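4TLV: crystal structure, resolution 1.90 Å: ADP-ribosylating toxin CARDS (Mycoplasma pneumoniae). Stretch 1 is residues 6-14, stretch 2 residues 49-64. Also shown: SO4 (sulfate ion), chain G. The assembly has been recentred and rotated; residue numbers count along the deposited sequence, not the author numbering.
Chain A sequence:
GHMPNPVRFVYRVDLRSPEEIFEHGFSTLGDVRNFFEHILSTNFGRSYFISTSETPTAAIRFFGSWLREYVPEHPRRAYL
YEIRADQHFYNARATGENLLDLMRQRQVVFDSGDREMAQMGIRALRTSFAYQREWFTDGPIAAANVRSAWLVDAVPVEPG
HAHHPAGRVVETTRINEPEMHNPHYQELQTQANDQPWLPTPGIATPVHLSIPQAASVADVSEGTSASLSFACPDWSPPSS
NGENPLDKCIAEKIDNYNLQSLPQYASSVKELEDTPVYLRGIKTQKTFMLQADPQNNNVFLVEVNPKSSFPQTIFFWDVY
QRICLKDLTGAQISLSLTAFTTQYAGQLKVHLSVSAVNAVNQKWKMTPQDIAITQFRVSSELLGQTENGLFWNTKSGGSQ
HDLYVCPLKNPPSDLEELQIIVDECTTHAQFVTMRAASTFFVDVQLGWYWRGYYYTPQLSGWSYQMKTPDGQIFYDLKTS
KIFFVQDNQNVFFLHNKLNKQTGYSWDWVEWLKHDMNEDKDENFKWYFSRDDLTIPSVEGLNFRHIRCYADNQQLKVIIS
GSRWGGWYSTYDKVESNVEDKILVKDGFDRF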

ATOM      1  N   PRO A   6     -13.404  10.994   3.997  1.00 31.50           N
ATOM      2  CA  PRO A   6     -13.313  10.087   5.138  1.00 25.65           C
ATOM      3  C   PRO A   6     -13.096   8.660   4.649  1.00 23.27           C
ATOM      4  O   PRO A   6     -13.246   8.376   3.460  1.00 22.75           O
ATOM      5  CB  PRO A   6     -14.707  10.201   5.752  1.00 27.95           C
ATOM      6  CG  PRO A   6     -15.592  10.368   4.542  1.00 28.99           C
ATOM      7  CD  PRO A   6     -14.801  11.269   3.612  1.00 25.51           C
ATOM      8  N   VAL A   7     -12.727   7.766   5.554  1.00 18.24           N
ATOM      9  CA  VAL A   7     -12.824   6.350   5.260  1.00 11.74           C
ATOM     10  C   VAL A   7     -14.205   5.910   5.738  1.00 15.36           C
ATOM     11  O   VAL A   7     -14.479   5.854   6.936  1.00 12.50           O
ATOM     12  CB  VAL A   7     -11.683   5.563   5.936  1.00 15.11           C
ATOM     13  CG1 VAL A   7     -11.967   4.099   5.913  1.00 11.11           C
ATOM     14  CG2 VAL A   7     -10.356   5.860   5.222  1.00 19.01           C
ATOM     15  N   ARG A   8     -15.090   5.635   4.789  1.00 10.64           N
ATOM     16  CA  ARG A   8     -16.486   5.398   5.121  1.00 15.10           C
ATOM     17  C   ARG A   8     -16.770   3.905   5.288  1.00 12.63           C
ATOM     18  O   ARG A   8     -17.451   3.490   6.224  1.00 12.28           O
ATOM     19  CB  ARG A   8     -17.389   6.024   4.041  1.00 16.95           C
ATOM     20  CG  ARG A   8     -18.868   5.727   4.195  1.00 20.58           C
ATOM     21  CD  ARG A   8     -19.705   6.660   3.292  1.00 17.37           C
ATOM     22  NE  ARG A   8     -20.932   6.026   2.807  1.00 18.71           N
ATOM     23  CZ  ARG A   8     -21.959   5.683   3.575  1.00 16.57           C
ATOM     24  NH1 ARG A   8     -21.930   5.900   4.889  1.00 15.70           N
ATOM     25  NH2 ARG A   8     -23.026   5.116   3.024  1.00 16.43           N
ATOM     26  N   PHE A   9     -16.248   3.100   4.371  1.00 13.54           N
ATOM     27  CA  PHE A   9     -16.413   1.650   4.469  1.00 13.19           C
ATOM     28  C   PHE A   9     -15.072   0.940   4.535  1.00 11.87           C
ATOM     29  O   PHE A   9     -14.086   1.359   3.899  1.00 12.59           O
ATOM     30  CB  PHE A   9     -17.224   1.113   3.275  1.00 15.95           C
ATOM     31  CG  PHE A   9     -18.684   1.482   3.323  1.00 13.83           C
ATOM     32  CD1 PHE A   9     -19.510   0.930   4.282  1.00 12.11           C
ATOM     33  CD2 PHE A   9     -19.227   2.383   2.406  1.00 15.74           C
ATOM     34  CE1 PHE A   9     -20.860   1.264   4.354  1.00 15.03           C
ATOM     35  CE2 PHE A   9     -20.578   2.722   2.468  1.00 16.12           C
ATOM     36  CZ  PHE A   9     -21.394   2.162   3.433  1.00 15.51           C
ATOM     37  N   VAL A  10     -15.039  -0.128   5.316  1.00 12.13           N
ATOM     38  CA  VAL A  10     -13.914  -1.048   5.327  1.00 10.26           C
ATOM     39  C   VAL A  10     -14.473  -2.441   5.013  1.00 11.21           C
ATOM     40  O   VAL A  10     -15.688  -2.603   4.912  1.00 13.54           O
ATOM     41  CB  VAL A  10     -13.145  -1.029   6.673  1.00 11.80           C
ATOM     42  CG1 VAL A  10     -12.432   0.314   6.869  1.00 10.02           C
ATOM     43  CG2 VAL A  10     -14.058  -1.327   7.859  1.00 10.30           C
ATOM     44  N   TYR A  11     -13.600  -3.433   4.857  1.00  9.81           N
ATOM     45  CA  TYR A  11     -14.016  -4.752   4.346  1.00 10.34           C
ATOM     46  C   TYR A  11     -13.335  -5.867   5.097  1.00 11.50           C
ATOM     47  O   TYR A  11     -12.190  -5.727   5.536  1.00 11.44           O
ATOM     48  CB  TYR A  11     -13.658  -4.885   2.859  1.00 11.53           C
ATOM     49  CG  TYR A  11     -14.323  -3.807   2.074  1.00 14.25           C
ATOM     50  CD1 TYR A  11     -15.600  -3.994   1.569  1.00 14.05           C
ATOM     51  CD2 TYR A  11     -13.704  -2.568   1.892  1.00 13.82           C
ATOM     52  CE1 TYR A  11     -16.244  -2.991   0.886  1.00 15.90           C
ATOM     53  CE2 TYR A  11     -14.361  -1.545   1.213  1.00 15.85           C
ATOM     54  CZ  TYR A  11     -15.632  -1.777   0.714  1.00 17.52           C
ATOM     55  OH  TYR A  11     -16.303  -0.787   0.027  1.00 25.29           O
ATOM     56  N   ARG A  12     -14.019  -6.997   5.190  1.00 10.43           N
ATOM     57  CA  ARG A  12     -13.473  -8.130   5.914  1.00 11.29           C
ATOM     58  C   ARG A  12     -14.024  -9.420   5.325  1.00 14.22           C
ATOM     59  O   ARG A  12     -15.238  -9.549   5.123  1.00 13.45           O
ATOM     60  CB  ARG A  12     -13.878  -8.045   7.388  1.00 12.27           C
ATOM     61  CG  ARG A  12     -13.282  -9.178   8.255  1.00 12.58           C
ATOM     62  CD  ARG A  12     -13.873  -9.142   9.676  1.00 16.64           C
ATOM     63  NE  ARG A  12     -13.638 -10.407  10.371  1.00 15.09           N
ATOM     64  CZ  ARG A  12     -12.511 -10.721  10.998  1.00 17.25           C
ATOM     65  NH1 ARG A  12     -11.490  -9.863  11.032  1.00 15.64           N
ATOM     66  NH2 ARG A  12     -12.397 -11.910  11.582  1.00 18.54           N
ATOM     67  N   VAL A  13     -13.132 -10.365   5.049  1.00 12.35           N
ATOM     68  CA  VAL A  13     -13.543 -11.690   4.585  1.00 14.02           C
ATOM     69  C   VAL A  13     -13.617 -12.603   5.806  1.00 15.36           C
ATOM     70  O   VAL A  13     -12.685 -12.657   6.612  1.00 15.10           O
ATOM     71  CB  VAL A  13     -12.531 -12.256   3.545  1.00 14.26           C
ATOM     72  CG1 VAL A  13     -12.864 -13.723   3.170  1.00 13.89           C
ATOM     73  CG2 VAL A  13     -12.479 -11.361   2.298  1.00 15.69           C
ATOM     74  N   ASP A  14     -14.729 -13.313   5.954  1.00 14.85           N
ATOM     75  CA  ASP A  14     -14.959 -14.128   7.132  1.00 16.90           C
ATOM     76  C   ASP A  14     -15.749 -15.351   6.675  1.00 15.30           C
ATOM     77  O   ASP A  14     -16.589 -15.245   5.797  1.00 14.96           O
ATOM     78  CB  ASP A  14     -15.769 -13.312   8.150  1.00 14.51           C
ATOM     79  CG  ASP A  14     -15.651 -13.837   9.560  1.00 18.69           C
ATOM     80  OD1 ASP A  14     -16.093 -14.977   9.813  1.00 19.37           O
ATOM     81  OD2 ASP A  14     -15.143 -13.096  10.431  1.00 18.48           O
TER
HETATM   82  S   SO4 G 601     -22.055   4.916  -0.690  0.96 17.37           S
HETATM   83  O1  SO4 G 601     -23.270   4.818   0.114  0.96 15.69           O
HETATM   84  O2  SO4 G 601     -22.240   5.841  -1.823  0.96 15.75           O
HETATM   85  O3  SO4 G 601     -20.981   5.428   0.154  0.96 20.84           O
HETATM   86  O4  SO4 G 601     -21.714   3.580  -1.217  0.96 19.20           O
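Stretch 2 49-64: FISTSETPTAAIRFFG

Stretch 2 meets stretch 1 first as a strand, residues 49-53, then through Glu 54, a short helix beginning at Pro 56 and the 3-10 segment that follows it. The strand runs at 114° to strand 9-14, with the axes 4.4 Å apart at closest approach, so the two can pair only briefly; the helix runs much more nearly along strand 9-14, at a signed crossing angle of -28° and an axis distance of 7.2 Å. Together the stretches bury 692 Å², and the rule to read here is one backbone pairing, supplemented by side-chain packing, an arginine-to-carbonyl hydrogen bond and bridging waters.

Pro 6 stays out of reach, and the contact opens with Val 7, whose CG2 lies 3.9 Å from OE1 of Glu 54. Arg 8 plays no part in it and instead holds the sulfate, NE to O3 at 2.7 Å and NH2 to O1 at 2.9 Å. At Phe 9 the strand begins, but the ring leads away from stretch 2. Its carbonyl is joined indirectly: water 1 donates to Phe 9 O at 2.6 Å and to Glu 54 O at 2.8 Å, filling the gap between two acceptors that could not bond to each other.

Val 10 passes close to the crossing, its CA 3.3 Å from Ser 53 O and its CG2 3.3 Å from Thr 52 OG1. The register is set at Tyr 11, which forms a single antiparallel bridge with Ser 53: Tyr 11 N donates to Ser 53 O and Ser 53 N to Tyr 11 O, both at 2.8 Å. The same residue also receives the start of the helix. Pro 56 lies over one face of its ring, with CG 3.8 Å from the ring centroid and almost on the normal, a CH-pi contact, while Tyr 11 CB packs against Ala 59 CB at 3.9 Å. Thr 55 is the N-cap of this helix, its OG1 accepting from Ala 58 N at 3.1 Å.

Arg 12 points its CB sideways but brings its extended side chain back to the strand, where NH1 donates to Ser 51 O at 2.8 Å. Ile 50 CG2 covers one face of the guanidinium, 3.7 Å from Arg 12 NH1. Asp 14 holds the group from within stretch 1, its OD2 accepting from Arg 12 NE at 3.1 Å in a salt bridge, so the guanidinium is fixed by both charge and carbonyl.

Val 13 points toward stretch 2 and provides the apolar end of the contact. Its CG2 is 3.5 Å from Ala 59 O and 4.0 Å from Ile 60 CB, and its CB meets the edge of the Phe 62 ring at CE1, 3.8 Å away. Here the backbones stay apart, and water 3 spans them, accepting from Val 13 N at 2.9 Å and donating to Ala 59 O at 2.8 Å. Asp 14 then turns its CB away, and the contact closes.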

ATOM      1  N   PHE A  49      -8.706  -6.436  19.315  1.00 10.17           N
ATOM      2  CA  PHE A  49      -8.846  -5.697  18.072  1.00 10.16           C
ATOM      3  C   PHE A  49      -9.371  -6.607  16.965  1.00 13.09           C
ATOM      4  O   PHE A  49      -8.912  -7.741  16.838  1.00 14.31           O
ATOM      5  CB  PHE A  49      -7.491  -5.130  17.646  1.00  9.54           C
ATOM      6  CG  PHE A  49      -6.877  -4.183  18.654  1.00 12.82           C
ATOM      7  CD1 PHE A  49      -7.684  -3.358  19.433  1.00 12.36           C
ATOM      8  CD2 PHE A  49      -5.495  -4.111  18.815  1.00 13.06           C
ATOM      9  CE1 PHE A  49      -7.133  -2.474  20.361  1.00 12.42           C
ATOM     10  CE2 PHE A  49      -4.932  -3.222  19.735  1.00 12.78           C
ATOM     11  CZ  PHE A  49      -5.771  -2.401  20.520  1.00 11.93           C
ATOM     12  N   ILE A  50     -10.306  -6.103  16.157  1.00 11.14           N
ATOM     13  CA  ILE A  50     -10.800  -6.864  14.996  1.00 12.59           C
ATOM     14  C   ILE A  50     -10.294  -6.236  13.696  1.00 11.63           C
ATOM     15  O   ILE A  50     -10.418  -5.033  13.496  1.00 11.10           O
ATOM     16  CB  ILE A  50     -12.328  -6.916  14.963  1.00 12.68           C
ATOM     17  CG1 ILE A  50     -12.865  -7.630  16.210  1.00 12.30           C
ATOM     18  CG2 ILE A  50     -12.828  -7.648  13.712  1.00 10.35           C
ATOM     19  CD1 ILE A  50     -14.393  -7.573  16.309  1.00 11.17           C
ATOM     20  N   SER A  51      -9.736  -7.056  12.807  1.00 11.52           N
ATOM     21  CA  SER A  51      -9.132  -6.533  11.577  1.00 11.36           C
ATOM     22  C   SER A  51     -10.118  -6.360  10.428  1.00 12.51           C
ATOM     23  O   SER A  51     -11.019  -7.177  10.220  1.00 10.45           O
ATOM     24  CB  SER A  51      -7.986  -7.439  11.115  1.00 12.04           C
ATOM     25  OG  SER A  51      -8.485  -8.760  10.921  1.00 19.36           O
ATOM     26  N   THR A  52      -9.926  -5.274   9.687  1.00 13.17           N
ATOM     27  CA  THR A  52     -10.643  -5.017   8.449  1.00 10.92           C
ATOM     28  C   THR A  52      -9.649  -4.330   7.519  1.00 12.16           C
ATOM     29  O   THR A  52      -8.558  -3.937   7.930  1.00 10.80           O
ATOM     30  CB  THR A  52     -11.839  -4.040   8.645  1.00 11.75           C
ATOM     31  OG1 THR A  52     -11.330  -2.727   8.941  1.00 16.19           O
ATOM     32  CG2 THR A  52     -12.781  -4.500   9.773  1.00 14.28           C
ATOM     33  N   SER A  53     -10.030  -4.168   6.264  1.00 11.57           N
ATOM     34  CA  SER A  53      -9.143  -3.566   5.279  1.00  9.81           C
ATOM     35  C   SER A  53      -9.847  -2.395   4.573  1.00  9.74           C
ATOM     36  O   SER A  53     -11.064  -2.386   4.427  1.00 11.02           O
ATOM     37  CB  SER A  53      -8.708  -4.627   4.263  1.00 13.11           C
ATOM     38  OG  SER A  53      -7.936  -4.036   3.234  1.00 20.20           O
ATOM     39  N   GLU A  54      -9.078  -1.398   4.151  1.00  9.44           N
ATOM     40  CA  GLU A  54      -9.649  -0.251   3.472  1.00 11.45           C
ATOM     41  C   GLU A  54     -10.210  -0.610   2.086  1.00 12.68           C
ATOM     42  O   GLU A  54     -11.049   0.103   1.565  1.00 15.41           O
ATOM     43  CB  GLU A  54      -8.600   0.865   3.359  1.00 12.71           C
ATOM     44  CG  GLU A  54      -9.186   2.265   3.219  1.00 17.11           C
ATOM     45  CD  GLU A  54      -8.098   3.339   3.258  1.00 22.27           C
ATOM     46  OE1 GLU A  54      -7.446   3.508   4.314  1.00 17.14           O
ATOM     47  OE2 GLU A  54      -7.888   4.005   2.227  1.00 26.95           O
ATOM     48  N   THR A  55      -9.767  -1.715   1.497  1.00 12.10           N
ATOM     49  CA  THR A  55     -10.270  -2.112   0.165  1.00 13.65           C
ATOM     50  C   THR A  55     -10.640  -3.592   0.118  1.00 14.70           C
ATOM     51  O   THR A  55     -10.048  -4.401   0.832  1.00 12.46           O
ATOM     52  CB  THR A  55      -9.222  -1.894  -0.973  1.00 15.50           C
ATOM     53  OG1 THR A  55      -8.120  -2.802  -0.812  1.00 12.73           O
ATOM     54  CG2 THR A  55      -8.705  -0.449  -1.006  1.00 15.06           C
ATOM     55  N   PRO A  56     -11.594  -3.960  -0.759  1.00 14.54           N
ATOM     56  CA  PRO A  56     -11.946  -5.374  -0.915  1.00 15.97           C
ATOM     57  C   PRO A  56     -10.756  -6.200  -1.410  1.00 13.15           C
ATOM     58  O   PRO A  56     -10.565  -7.342  -0.998  1.00 12.35           O
ATOM     59  CB  PRO A  56     -13.045  -5.351  -1.996  1.00 13.28           C
ATOM     60  CG  PRO A  56     -13.621  -3.989  -1.920  1.00 15.46           C
ATOM     61  CD  PRO A  56     -12.477  -3.075  -1.542  1.00 14.91           C
ATOM     62  N   THR A  57      -9.951  -5.624  -2.291  1.00 11.09           N
ATOM     63  CA  THR A  57      -8.821  -6.352  -2.832  1.00 14.15           C
ATOM     64  C   THR A  57      -7.811  -6.752  -1.749  1.00 13.14           C
ATOM     65  O   THR A  57      -7.296  -7.872  -1.753  1.00 12.08           O
ATOM     66  CB  THR A  57      -8.121  -5.550  -3.941  1.00 15.39           C
ATOM     67  OG1 THR A  57      -9.062  -5.288  -4.986  1.00 18.15           O
ATOM     68  CG2 THR A  57      -6.946  -6.336  -4.504  1.00 17.97           C
ATOM     69  N   ALA A  58      -7.522  -5.836  -0.831  1.00 12.97           N
ATOM     70  CA  ALA A  58      -6.611  -6.149   0.263  1.00 11.97           C
ATOM     71  C   ALA A  58      -7.254  -7.101   1.278  1.00 10.31           C
ATOM     72  O   ALA A  58      -6.581  -7.975   1.819  1.00 14.33           O
ATOM     73  CB  ALA A  58      -6.113  -4.856   0.946  1.00 12.94           C
ATOM     74  N   ALA A  59      -8.550  -6.939   1.540  1.00 11.49           N
ATOM     75  CA  ALA A  59      -9.236  -7.843   2.469  1.00 11.36           C
ATOM     76  C   ALA A  59      -9.200  -9.292   1.971  1.00 11.65           C
ATOM     77  O   ALA A  59      -9.215 -10.223   2.770  1.00 11.36           O
ATOM     78  CB  ALA A  59     -10.693  -7.409   2.690  1.00 12.71           C
ATOM     79  N   ILE A  60      -9.199  -9.482   0.654  1.00  9.79           N
ATOM     80  CA  ILE A  60      -9.373 -10.834   0.111  1.00 11.56           C
ATOM     81  C   ILE A  60      -8.061 -11.493  -0.324  1.00 10.95           C
ATOM     82  O   ILE A  60      -8.031 -12.691  -0.641  1.00 10.93           O
ATOM     83  CB  ILE A  60     -10.423 -10.879  -1.042  1.00 17.09           C
ATOM     84  CG1 ILE A  60     -10.831 -12.330  -1.334  1.00 20.20           C
ATOM     85  CG2 ILE A  60      -9.862 -10.265  -2.303  1.00 17.09           C
ATOM     86  CD1 ILE A  60     -12.101 -12.448  -2.193  1.00 23.44           C
ATOM     87  N   ARG A  61      -6.965 -10.739  -0.303  1.00  9.29           N
ATOM     88  CA  ARG A  61      -5.677 -11.293  -0.758  1.00  9.39           C
ATOM     89  C   ARG A  61      -5.299 -12.628  -0.097  1.00 10.69           C
ATOM     90  O   ARG A  61      -4.873 -13.574  -0.790  1.00 10.38           O
ATOM     91  CB  ARG A  61      -4.546 -10.267  -0.608  1.00  9.01           C
ATOM     92  CG  ARG A  61      -3.132 -10.772  -1.012  1.00  9.32           C
ATOM     93  CD  ARG A  61      -3.088 -11.387  -2.414  1.00 11.47           C
ATOM     94  NE  ARG A  61      -1.758 -11.940  -2.669  1.00  9.76           N
ATOM     95  CZ  ARG A  61      -1.352 -13.136  -2.239  1.00  9.65           C
ATOM     96  NH1 ARG A  61      -2.186 -13.911  -1.557  1.00 10.01           N
ATOM     97  NH2 ARG A  61      -0.107 -13.560  -2.496  1.00 10.15           N
ATOM     98  N   PHE A  62      -5.441 -12.731   1.226  1.00 10.93           N
ATOM     99  CA  PHE A  62      -5.007 -13.959   1.920  1.00 10.10           C
ATOM    100  C   PHE A  62      -5.781 -15.147   1.370  1.00 11.81           C
ATOM    101  O   PHE A  62      -5.285 -16.272   1.341  1.00 12.36           O
ATOM    102  CB  PHE A  62      -5.229 -13.876   3.446  1.00 11.13           C
ATOM    103  CG  PHE A  62      -6.667 -14.087   3.862  1.00 11.51           C
ATOM    104  CD1 PHE A  62      -7.574 -13.031   3.841  1.00  9.07           C
ATOM    105  CD2 PHE A  62      -7.122 -15.344   4.243  1.00 12.46           C
ATOM    106  CE1 PHE A  62      -8.911 -13.213   4.197  1.00 12.59           C
ATOM    107  CE2 PHE A  62      -8.473 -15.538   4.605  1.00 11.75           C
ATOM    108  CZ  PHE A  62      -9.360 -14.467   4.585  1.00 11.98           C
ATOM    109  N   PHE A  63      -7.005 -14.877   0.939  1.00 11.81           N
ATOM    110  CA  PHE A  63      -7.931 -15.919   0.524  1.00 10.58           C
ATOM    111  C   PHE A  63      -7.519 -16.543  -0.823  1.00 15.50           C
ATOM    112  O   PHE A  63      -7.998 -17.621  -1.190  1.00 15.59           O
ATOM    113  CB  PHE A  63      -9.355 -15.330   0.479  1.00 11.63           C
ATOM    114  CG  PHE A  63     -10.445 -16.363   0.450  1.00 15.82           C
ATOM    115  CD1 PHE A  63     -10.650 -17.202   1.530  1.00 17.32           C
ATOM    116  CD2 PHE A  63     -11.282 -16.471  -0.647  1.00 18.22           C
ATOM    117  CE1 PHE A  63     -11.668 -18.144   1.512  1.00 20.56           C
ATOM    118  CE2 PHE A  63     -12.295 -17.410  -0.672  1.00 18.34           C
ATOM    119  CZ  PHE A  63     -12.485 -18.248   0.412  1.00 17.52           C
ATOM    120  N   GLY A  64      -6.622 -15.875  -1.547  1.00 11.72           N
ATOM    121  CA  GLY A  64      -6.052 -16.428  -2.765  1.00 12.76           C
ATOM    122  C   GLY A  64      -4.775 -17.248  -2.589  1.00 14.30           C
ATOM    123  O   GLY A  64      -4.040 -17.456  -3.562  1.00 11.64           O
TER
HETATM  124  O   HOH W   1     -12.785   2.238   1.841  1.00 25.87           O
HETATM  125  O   HOH W   2      -9.658  -9.929  13.804  1.00 21.28           O
HETATM  126  O   HOH W   3     -10.256  -9.899   5.330  1.00 11.88           O